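Local coordinates for protein xylulose kinase (Bifidobacterium adolescentis ATCC 15703, PDB 3I8B) that probably phosphorylates D-xylulose to D-xylulose 5-phosphate with ATP, as a member of the FGGY family of carbohydrate kinases, at residues G333-D338 with Y370-R375; V368-F371 with T376-R379; A384-M389 with R401-G406; L407-R412 with E500-A505. All blocks are in the same frame, centred on the assembly; numbering follows the deposited sequence.

Contact 1 of 4, residues G333-D338 with Y370-R375; sequences GSRILD and YFDGER
Arg335 and Asp372 meet at an oblique angle in a salt bridge held by charge alone. Arg335 NH2 lies 3.5 Å from Asp372 OD2, but the oxygen sits well out of the guanidinium plane, no N-H is aimed at it, and the two flat groups are inclined by 36°. Arg335 reaches over with CG lodged between its backbone N and carbonyl carbon (chi1 65°), then bends at chi3. Beside the charged pair, Ile336 offers its CG2 branch to Phe371, 4.4 Å from ring atom CE2, an oblique apolar contact at long range. Ile336 is buried and also packs on Pro369, Phe403 and Leu407, so that Phe371 is one of several apolar neighbours.

The loop side owes its shape to a type II turn from Tyr370 to Gly373, closed by Gly373 N to Tyr370 O at 2.8 Å. Phe371 and Asp372 occupy its two central positions, which presents both toward the helix. At Gly373 a side chain would run into the carbonyl O of Asp372. Just beyond, Glu374 folds back: OE1 receives Arg375 N at 2.8 Å from the anti side, and its carboxylate also accepts the backbone N-H groups of Ile331 and Asn332. A beta turn laid against the N-terminal part of helix 335-344 is thus the local motif, set in the actin-like C-terminal domain of an FGGY kinase.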
# COMPACT_ATOMS: atom_id res chain seq x y z
N GLY A 333 10.55 9.22 -7.98
CA GLY A 333 11.03 9.65 -6.69
C GLY A 333 12.51 9.90 -6.80
O GLY A 333 12.95 10.77 -7.55
N SER A 334 13.28 9.11 -6.08
CA SER A 334 14.73 9.20 -6.08
C SER A 334 15.31 9.06 -7.49
O SER A 334 16.37 9.62 -7.78
CB SER A 334 15.30 8.11 -5.17
OG SER A 334 16.70 8.18 -5.16
N ARG A 335 14.63 8.33 -8.36
CA ARG A 335 15.13 8.15 -9.72
C ARG A 335 15.39 9.50 -10.41
O ARG A 335 16.28 9.61 -11.23
CB ARG A 335 14.19 7.27 -10.55
CG ARG A 335 12.83 7.88 -10.80
CD ARG A 335 11.90 6.86 -11.43
NE ARG A 335 12.42 6.37 -12.70
CZ ARG A 335 11.90 5.36 -13.38
NH1 ARG A 335 10.83 4.73 -12.91
NH2 ARG A 335 12.42 4.99 -14.54
N ILE A 336 14.61 10.51 -10.04
CA ILE A 336 14.83 11.87 -10.55
C ILE A 336 16.28 12.30 -10.32
O ILE A 336 16.90 12.95 -11.16
CB ILE A 336 13.90 12.88 -9.84
CG1 ILE A 336 12.43 12.55 -10.12
CG2 ILE A 336 14.22 14.30 -10.27
CD1 ILE A 336 11.45 13.48 -9.41
N LEU A 337 16.81 11.92 -9.16
CA LEU A 337 18.18 12.27 -8.80
C LEU A 337 19.20 11.48 -9.60
O LEU A 337 20.31 11.96 -9.86
CB LEU A 337 18.38 12.04 -7.30
CG LEU A 337 17.78 13.13 -6.41
CD1 LEU A 337 18.86 13.76 -5.54
CD2 LEU A 337 17.05 14.18 -7.24
N ASP A 338 18.82 10.27 -10.00
CA ASP A 338 19.65 9.47 -10.90
C ASP A 338 19.71 10.15 -12.27
O ASP A 338 20.78 10.30 -12.86
CB ASP A 338 19.10 8.05 -11.03
CG ASP A 338 19.14 7.29 -9.70
OD1 ASP A 338 20.16 7.40 -9.00
OD2 ASP A 338 18.16 6.58 -9.37
N TYR A 370 8.19 14.09 -14.91
CA TYR A 370 7.39 12.93 -15.29
C TYR A 370 8.17 11.98 -16.21
O TYR A 370 7.67 11.56 -17.26
CB TYR A 370 6.06 13.34 -15.93
CG TYR A 370 5.19 14.22 -15.05
CD1 TYR A 370 5.42 14.34 -13.68
CD2 TYR A 370 4.10 14.90 -15.59
CE1 TYR A 370 4.61 15.14 -12.88
CE2 TYR A 370 3.30 15.69 -14.80
CZ TYR A 370 3.56 15.81 -13.45
OH TYR A 370 2.74 16.60 -12.69
N PHE A 371 9.39 11.64 -15.82
CA PHE A 371 10.17 10.68 -16.59
C PHE A 371 9.35 9.41 -16.72
O PHE A 371 8.99 8.80 -15.71
CB PHE A 371 11.49 10.38 -15.89
CG PHE A 371 12.38 11.58 -15.76
CD1 PHE A 371 13.19 11.98 -16.80
CD2 PHE A 371 12.40 12.31 -14.58
CE1 PHE A 371 14.01 13.08 -16.69
CE2 PHE A 371 13.21 13.42 -14.46
CZ PHE A 371 14.02 13.81 -15.51
N ASP A 372 9.03 9.03 -17.95
CA ASP A 372 8.25 7.81 -18.18
C ASP A 372 6.82 7.92 -17.65
O ASP A 372 6.22 6.93 -17.25
CB ASP A 372 8.96 6.61 -17.54
CG ASP A 372 10.41 6.47 -18.01
OD1 ASP A 372 10.63 6.00 -19.14
OD2 ASP A 372 11.32 6.85 -17.24
N GLY A 373 6.27 9.14 -17.64
CA GLY A 373 4.91 9.37 -17.19
C GLY A 373 4.79 9.51 -15.68
O GLY A 373 5.80 9.61 -14.98
N GLU A 374 3.55 9.56 -15.19
CA GLU A 374 3.31 9.57 -13.74
C GLU A 374 2.01 8.88 -13.36
O GLU A 374 1.05 8.85 -14.16
CB GLU A 374 3.31 10.99 -13.16
CG GLU A 374 4.60 11.40 -12.45
CD GLU A 374 4.99 10.46 -11.32
OE1 GLU A 374 4.11 9.69 -10.86
OE2 GLU A 374 6.16 10.50 -10.90
N ARG A 375 1.99 8.32 -12.15
CA ARG A 375 0.79 7.80 -11.52
C ARG A 375 0.00 8.98 -10.92
O ARG A 375 -1.21 9.06 -11.06
CB ARG A 375 1.14 6.81 -10.41
CG ARG A 375 1.49 5.40 -10.85
CD ARG A 375 0.24 4.54 -11.08
NE ARG A 375 -0.63 4.45 -9.90
CZ ARG A 375 -0.57 3.49 -8.98
NH1 ARG A 375 0.33 2.52 -9.08
NH2 ARG A 375 -1.41 3.50 -7.95

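Contact 2 of 4, residues V368-F371 with T376-R379; sequences VPYF and TPNR
The phenol end of Tyr370 presses on the ring of Pro377, with Tyr370 OH 3.1 Å from Pro377 CD and 3.2 Å from Pro377 CG. The two side chains cross at about a right angle. Arg379 meets the same tyrosine at its rim: Arg379 NH1 lies 3.6 Å from Tyr370 CE2, close to the ring plane, and the guanidinium stands nearly perpendicular to the ring (88°), and Tyr370 OH comes over one guanidinium face. Arg379 arrives there with its chain extended from CG to NE.

Further out, Val368 CG1 sits 3.3 Å above the centre of one face of the tyrosine ring. Two consecutive inverse gamma turns, centred on Pro369 and Tyr370, bend the chain between Val368 and Phe371, while a cis peptide before Pro377 redirects the other segment. Tyr502 of helix 496-506 also touches the phenol ring. Were Tyr370 cut back to an alanine, the Arg379 guanidinium is likely to lose the ring edge it lies against, and a gap would probably open beside Val368 and Pro377. No hydrogen bond joins the two segments, so shape and van der Waals contact carry this pairing, and Arg379 NH1 spends its hydrogen bond on Arg506 O of helix 496-506.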
# COMPACT_ATOMS: atom_id res chain seq x y z
N VAL A 368 9.43 19.52 -14.37
CA VAL A 368 8.29 18.65 -14.09
C VAL A 368 8.74 17.24 -14.42
O VAL A 368 8.82 16.86 -15.59
CB VAL A 368 7.04 19.02 -14.93
CG1 VAL A 368 5.89 18.03 -14.65
CG2 VAL A 368 6.60 20.44 -14.63
N PRO A 369 9.05 16.46 -13.38
CA PRO A 369 9.86 15.25 -13.55
C PRO A 369 9.07 14.01 -13.92
O PRO A 369 9.28 12.97 -13.29
CB PRO A 369 10.45 15.03 -12.14
CG PRO A 369 9.70 15.98 -11.22
CD PRO A 369 8.59 16.60 -11.99
N TYR A 370 8.19 14.09 -14.91
CA TYR A 370 7.39 12.93 -15.29
C TYR A 370 8.17 11.98 -16.21
O TYR A 370 7.67 11.56 -17.26
CB TYR A 370 6.06 13.34 -15.93
CG TYR A 370 5.19 14.22 -15.05
CD1 TYR A 370 5.42 14.34 -13.68
CD2 TYR A 370 4.10 14.90 -15.59
CE1 TYR A 370 4.61 15.14 -12.88
CE2 TYR A 370 3.30 15.69 -14.80
CZ TYR A 370 3.56 15.81 -13.45
OH TYR A 370 2.74 16.60 -12.69
N PHE A 371 9.39 11.64 -15.82
CA PHE A 371 10.17 10.68 -16.59
C PHE A 371 9.35 9.41 -16.72
O PHE A 371 8.99 8.80 -15.71
CB PHE A 371 11.49 10.38 -15.89
CG PHE A 371 12.38 11.58 -15.76
CD1 PHE A 371 13.19 11.98 -16.80
CD2 PHE A 371 12.40 12.31 -14.58
CE1 PHE A 371 14.01 13.08 -16.69
CE2 PHE A 371 13.21 13.42 -14.46
CZ PHE A 371 14.02 13.81 -15.51
N THR A 376 0.71 9.87 -10.24
CA THR A 376 0.09 11.04 -9.63
C THR A 376 0.87 12.29 -10.02
O THR A 376 2.04 12.43 -9.66
CB THR A 376 0.06 10.91 -8.08
OG1 THR A 376 -0.57 9.68 -7.71
CG2 THR A 376 -0.70 12.07 -7.45
N PRO A 377 0.24 13.20 -10.80
CA PRO A 377 -1.13 13.13 -11.33
C PRO A 377 -1.24 12.01 -12.37
O PRO A 377 -0.23 11.45 -12.77
CB PRO A 377 -1.34 14.50 -11.99
CG PRO A 377 -0.02 15.25 -11.87
CD PRO A 377 1.03 14.27 -11.44
N ASN A 378 -2.46 11.69 -12.81
CA ASN A 378 -2.69 10.51 -13.64
C ASN A 378 -2.34 10.75 -15.11
O ASN A 378 -3.23 11.02 -15.91
CB ASN A 378 -4.15 10.06 -13.53
CG ASN A 378 -4.41 8.68 -14.15
OD1 ASN A 378 -3.56 8.13 -14.87
ND2 ASN A 378 -5.58 8.12 -13.86
N ARG A 379 -1.06 10.62 -15.45
CA ARG A 379 -0.57 10.97 -16.78
C ARG A 379 0.42 9.95 -17.32
O ARG A 379 1.63 10.19 -17.35
CB ARG A 379 0.10 12.34 -16.73
CG ARG A 379 -0.83 13.44 -16.30
CD ARG A 379 -0.22 14.80 -16.58
NE ARG A 379 -0.95 15.85 -15.89
CZ ARG A 379 -0.55 17.12 -15.80
NH1 ARG A 379 0.59 17.50 -16.37
NH2 ARG A 379 -1.29 18.01 -15.14

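Contact 3 of 4, residues A384-M389 with R401-G406; sequences ATFSGM and RAFVEG
A T-shaped aromatic pair, Phe386 edge-on to the face of Phe403, joins strand 385-387 to helix 396-420. The ring planes stand at 85° with centroids 5.0 Å apart. Phe386 leads with its far corner: CZ is 3.5 Å from both CE2 and CZ of Phe403, offset from the ring centre toward the rim. The edge next to that corner rests on the helix itself, Phe386 CE1 lying 3.8 Å from Ala402 CB, so one phenylalanine meets two consecutive helical residues within its own plane.

Strand 385-387 pairs with strand 366-368 in a small antiparallel sheet. From it Phe386 reaches the helix because CG, anti to the carbonyl carbon (chi1 -86°), swings the end of the ring nearer although the bond to CB does not point there. Leu367 of the partner strand touches both phenylalanines. Phe403 is buried, and helix 335-344 packs on it through Ile336, Ala339, Ala343 and Leu344. A serine in place of Phe403 would probably leave the Phe386 edge without the ring face it points into and open a gap against helix 335-344.

On the same helix, Arg401 NE donates to Glu405 OE2 at 2.9 Å, an i to i+4 salt bridge in which the carboxylate oxygen is met from above its plane. The same oxygen takes the N-H of Gly361, and Arg401 NH1 bonds Ala355 O.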
# COMPACT_ATOMS: atom_id res chain seq x y z
N ALA A 384 9.06 14.05 -19.04
CA ALA A 384 9.59 15.12 -18.20
C ALA A 384 9.96 16.37 -18.99
O ALA A 384 10.36 16.29 -20.17
CB ALA A 384 10.79 14.62 -17.37
N THR A 385 9.86 17.53 -18.33
CA THR A 385 10.02 18.82 -19.00
C THR A 385 10.78 19.87 -18.17
O THR A 385 10.35 20.22 -17.08
CB THR A 385 8.64 19.43 -19.29
OG1 THR A 385 7.93 18.59 -20.21
CG2 THR A 385 8.78 20.83 -19.89
N PHE A 386 11.90 20.37 -18.70
CA PHE A 386 12.57 21.54 -18.14
C PHE A 386 12.04 22.80 -18.81
O PHE A 386 12.04 22.89 -20.04
CB PHE A 386 14.08 21.49 -18.41
CG PHE A 386 14.87 20.72 -17.38
CD1 PHE A 386 14.89 21.13 -16.05
CD2 PHE A 386 15.61 19.61 -17.74
CE1 PHE A 386 15.64 20.42 -15.10
CE2 PHE A 386 16.36 18.89 -16.81
CZ PHE A 386 16.37 19.30 -15.48
N SER A 387 11.61 23.78 -18.01
CA SER A 387 11.12 25.04 -18.56
C SER A 387 11.78 26.25 -17.88
O SER A 387 12.55 26.09 -16.94
CB SER A 387 9.59 25.12 -18.44
OG SER A 387 9.19 25.18 -17.08
N GLY A 388 11.48 27.44 -18.38
CA GLY A 388 11.98 28.68 -17.80
C GLY A 388 13.46 28.92 -18.07
O GLY A 388 14.10 29.75 -17.42
N MSE A 389 14.01 28.22 -19.05
CA MSE A 389 15.43 28.34 -19.35
C MSE A 389 15.78 29.60 -20.11
O MSE A 389 15.04 30.05 -20.99
CB MSE A 389 15.96 27.12 -20.06
CG MSE A 389 16.36 26.02 -19.10
SE MSE A 389 16.86 24.43 -20.07
CE MSE A 389 18.31 25.16 -21.16
N ARG A 401 19.77 22.22 -9.06
CA ARG A 401 18.77 22.67 -8.11
C ARG A 401 17.34 22.37 -8.61
O ARG A 401 16.45 22.07 -7.82
CB ARG A 401 18.95 24.17 -7.83
CG ARG A 401 17.96 24.77 -6.85
CD ARG A 401 18.13 24.18 -5.45
NE ARG A 401 17.38 24.93 -4.45
CZ ARG A 401 17.94 25.67 -3.50
NH1 ARG A 401 19.26 25.77 -3.40
NH2 ARG A 401 17.17 26.33 -2.63
N ALA A 402 17.14 22.46 -9.93
CA ALA A 402 15.84 22.16 -10.53
C ALA A 402 15.48 20.67 -10.44
O ALA A 402 14.31 20.33 -10.29
CB ALA A 402 15.79 22.64 -12.00
N PHE A 403 16.48 19.80 -10.52
CA PHE A 403 16.27 18.38 -10.33
C PHE A 403 15.78 18.10 -8.90
O PHE A 403 14.81 17.36 -8.69
CB PHE A 403 17.57 17.60 -10.57
CG PHE A 403 17.80 17.22 -12.01
CD1 PHE A 403 17.08 16.19 -12.59
CD2 PHE A 403 18.78 17.85 -12.75
CE1 PHE A 403 17.31 15.83 -13.91
CE2 PHE A 403 19.02 17.49 -14.07
CZ PHE A 403 18.29 16.48 -14.64
N VAL A 404 16.45 18.68 -7.91
CA VAL A 404 16.05 18.50 -6.51
C VAL A 404 14.70 19.14 -6.20
O VAL A 404 13.83 18.54 -5.55
CB VAL A 404 17.11 19.05 -5.55
CG1 VAL A 404 16.66 18.88 -4.10
CG2 VAL A 404 18.45 18.37 -5.77
N GLU A 405 14.51 20.37 -6.66
CA GLU A 405 13.28 21.09 -6.41
C GLU A 405 12.11 20.39 -7.10
O GLU A 405 10.97 20.46 -6.64
CB GLU A 405 13.39 22.56 -6.84
CG GLU A 405 14.36 23.38 -5.98
CD GLU A 405 14.25 24.89 -6.24
OE1 GLU A 405 13.75 25.27 -7.32
OE2 GLU A 405 14.68 25.68 -5.36
N GLY A 406 12.40 19.72 -8.21
CA GLY A 406 11.36 19.02 -8.95
C GLY A 406 10.88 17.81 -8.19
O GLY A 406 9.70 17.58 -8.07

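Contact 4 of 4, residues L407-R412 with E500-A505; sequences LLCSQR and EAYAKA
Flanking the packing of Cys409 on Tyr502, Arg412 has all three guanidinium nitrogens engaged: NE with Ile447 O, NH1 with Glu416 on its own helix and NH2 with Glu496, so that the last of these salt bridges reaches across to helix 496-506. This is helix-on-helix packing: helix 396-420 belongs to the C-terminal domain of an FGGY kinase, a member of the actin-like ATPase clan, and the last modelled helix, 496-506, packs on it.

The direct contact is one aromatic ring laid on one helical turn. Tyr502 sends its ring out toward helix 396-420 with CG anti to the backbone N (chi1 177°), and Cys409 CB comes over one face as a CH-pi contact, 3.5 Å from the ring centroid and 22° off the normal. It is set toward the CG side, where Cys409 CB and Tyr502 CD2 are only 3.3 Å apart. The sulfur lies further out beyond the same end of the ring: Cys409 SG is obliquely placed, 4.7 Å from the ring centroid, and closer to Tyr502 CB at 3.7 Å. Ile447 and Val498 also touch Cys409.

Further along the ring, Tyr502 CE1 passes 3.8 Å from Cys409 O, and at the far end Tyr502 OH rests 3.5 Å from both CA and CB of Ser410.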
# COMPACT_ATOMS: atom_id res chain seq x y z
N LEU A 407 11.83 17.02 -7.68
CA LEU A 407 11.51 15.86 -6.87
C LEU A 407 10.60 16.26 -5.72
O LEU A 407 9.54 15.67 -5.53
CB LEU A 407 12.81 15.23 -6.35
CG LEU A 407 12.74 13.94 -5.52
CD1 LEU A 407 14.10 13.29 -5.47
CD2 LEU A 407 12.23 14.21 -4.11
N LEU A 408 11.00 17.27 -4.96
CA LEU A 408 10.25 17.72 -3.79
C LEU A 408 8.90 18.33 -4.13
O LEU A 408 7.93 18.13 -3.41
CB LEU A 408 11.06 18.72 -2.96
CG LEU A 408 12.10 18.10 -2.03
CD1 LEU A 408 11.42 17.22 -0.98
CD2 LEU A 408 13.09 17.28 -2.82
N CYS A 409 8.85 19.10 -5.23
CA CYS A 409 7.62 19.74 -5.68
C CYS A 409 6.53 18.75 -6.06
O CYS A 409 5.35 19.00 -5.83
CB CYS A 409 7.91 20.68 -6.86
SG CYS A 409 8.56 22.30 -6.34
N SER A 410 6.92 17.63 -6.68
CA SER A 410 5.99 16.57 -7.02
C SER A 410 5.35 16.02 -5.75
O SER A 410 4.14 15.84 -5.69
CB SER A 410 6.70 15.45 -7.77
OG SER A 410 5.85 14.32 -7.92
N GLN A 411 6.17 15.76 -4.74
CA GLN A 411 5.65 15.25 -3.47
C GLN A 411 4.71 16.29 -2.83
O GLN A 411 3.68 15.93 -2.26
CB GLN A 411 6.79 14.87 -2.52
CG GLN A 411 7.62 13.67 -2.98
CD GLN A 411 6.77 12.48 -3.40
OE1 GLN A 411 5.72 12.21 -2.82
NE2 GLN A 411 7.22 11.76 -4.42
N ARG A 412 5.05 17.57 -2.93
CA ARG A 412 4.14 18.60 -2.46
C ARG A 412 2.84 18.56 -3.24
O ARG A 412 1.76 18.65 -2.65
CB ARG A 412 4.74 20.00 -2.59
CG ARG A 412 3.68 21.08 -2.56
CD ARG A 412 3.15 21.32 -1.15
NE ARG A 412 3.91 22.40 -0.55
CZ ARG A 412 3.43 23.62 -0.34
NH1 ARG A 412 2.17 23.91 -0.62
NH2 ARG A 412 4.22 24.55 0.18
N GLU A 500 4.78 27.21 -6.46
CA GLU A 500 3.86 27.97 -7.31
C GLU A 500 4.32 27.96 -8.78
O GLU A 500 3.49 27.84 -9.69
CB GLU A 500 3.65 29.39 -6.78
CG GLU A 500 2.83 29.42 -5.48
CD GLU A 500 2.68 30.82 -4.88
OE1 GLU A 500 3.58 31.67 -5.10
OE2 GLU A 500 1.67 31.07 -4.18
N ALA A 501 5.63 28.06 -8.99
CA ALA A 501 6.21 27.96 -10.33
C ALA A 501 6.05 26.55 -10.90
O ALA A 501 5.74 26.38 -12.08
CB ALA A 501 7.69 28.34 -10.30
N TYR A 502 6.27 25.55 -10.06
CA TYR A 502 6.13 24.16 -10.45
C TYR A 502 4.70 23.89 -10.89
O TYR A 502 4.46 23.25 -11.91
CB TYR A 502 6.48 23.24 -9.28
CG TYR A 502 6.29 21.76 -9.55
CD1 TYR A 502 5.08 21.14 -9.31
CD2 TYR A 502 7.34 20.99 -10.05
CE1 TYR A 502 4.90 19.78 -9.56
CE2 TYR A 502 7.18 19.63 -10.30
CZ TYR A 502 5.96 19.04 -10.06
OH TYR A 502 5.80 17.69 -10.31
N ALA A 503 3.74 24.39 -10.12
CA ALA A 503 2.34 24.14 -10.43
C ALA A 503 1.96 24.73 -11.78
O ALA A 503 1.28 24.08 -12.57
CB ALA A 503 1.43 24.68 -9.33
N LYS A 504 2.40 25.96 -12.04
CA LYS A 504 2.19 26.57 -13.35
C LYS A 504 2.73 25.65 -14.43
O LYS A 504 2.00 25.27 -15.34
CB LYS A 504 2.85 27.95 -13.43
CG LYS A 504 2.07 29.05 -12.71
CD LYS A 504 2.68 30.43 -12.94
CE LYS A 504 1.91 31.53 -12.20
NZ LYS A 504 2.20 31.54 -10.74
N ALA A 505 4.00 25.28 -14.32
CA ALA A 505 4.65 24.45 -15.34
C ALA A 505 3.92 23.13 -15.61
O ALA A 505 3.71 22.78 -16.76
CB ALA A 505 6.12 24.18 -14.99

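In the fold
The four contacts form one compact patch on a single side of the chain's centre, their centres 8 to 13 Å apart. Contacts 1 and 2 share Tyr370 and Phe371 in the loop between strands 366-368 and 385-387; contact 3 sits on the second of these strands. Contacts 3 and 4 use successive turns of helix 396-420. Contacts 1, 3 and 4 follow in series along the chain, whereas contact 2 falls partly on contact 1's second segment. Pro369 ties the group together, touching Ile336, Gly406 and Tyr502. Contacts 1 to 3 lie wholly within the C-terminal FGGY range, and contact 4 brings in helix 496-506, making this a region of structural packing away from the annotated sites.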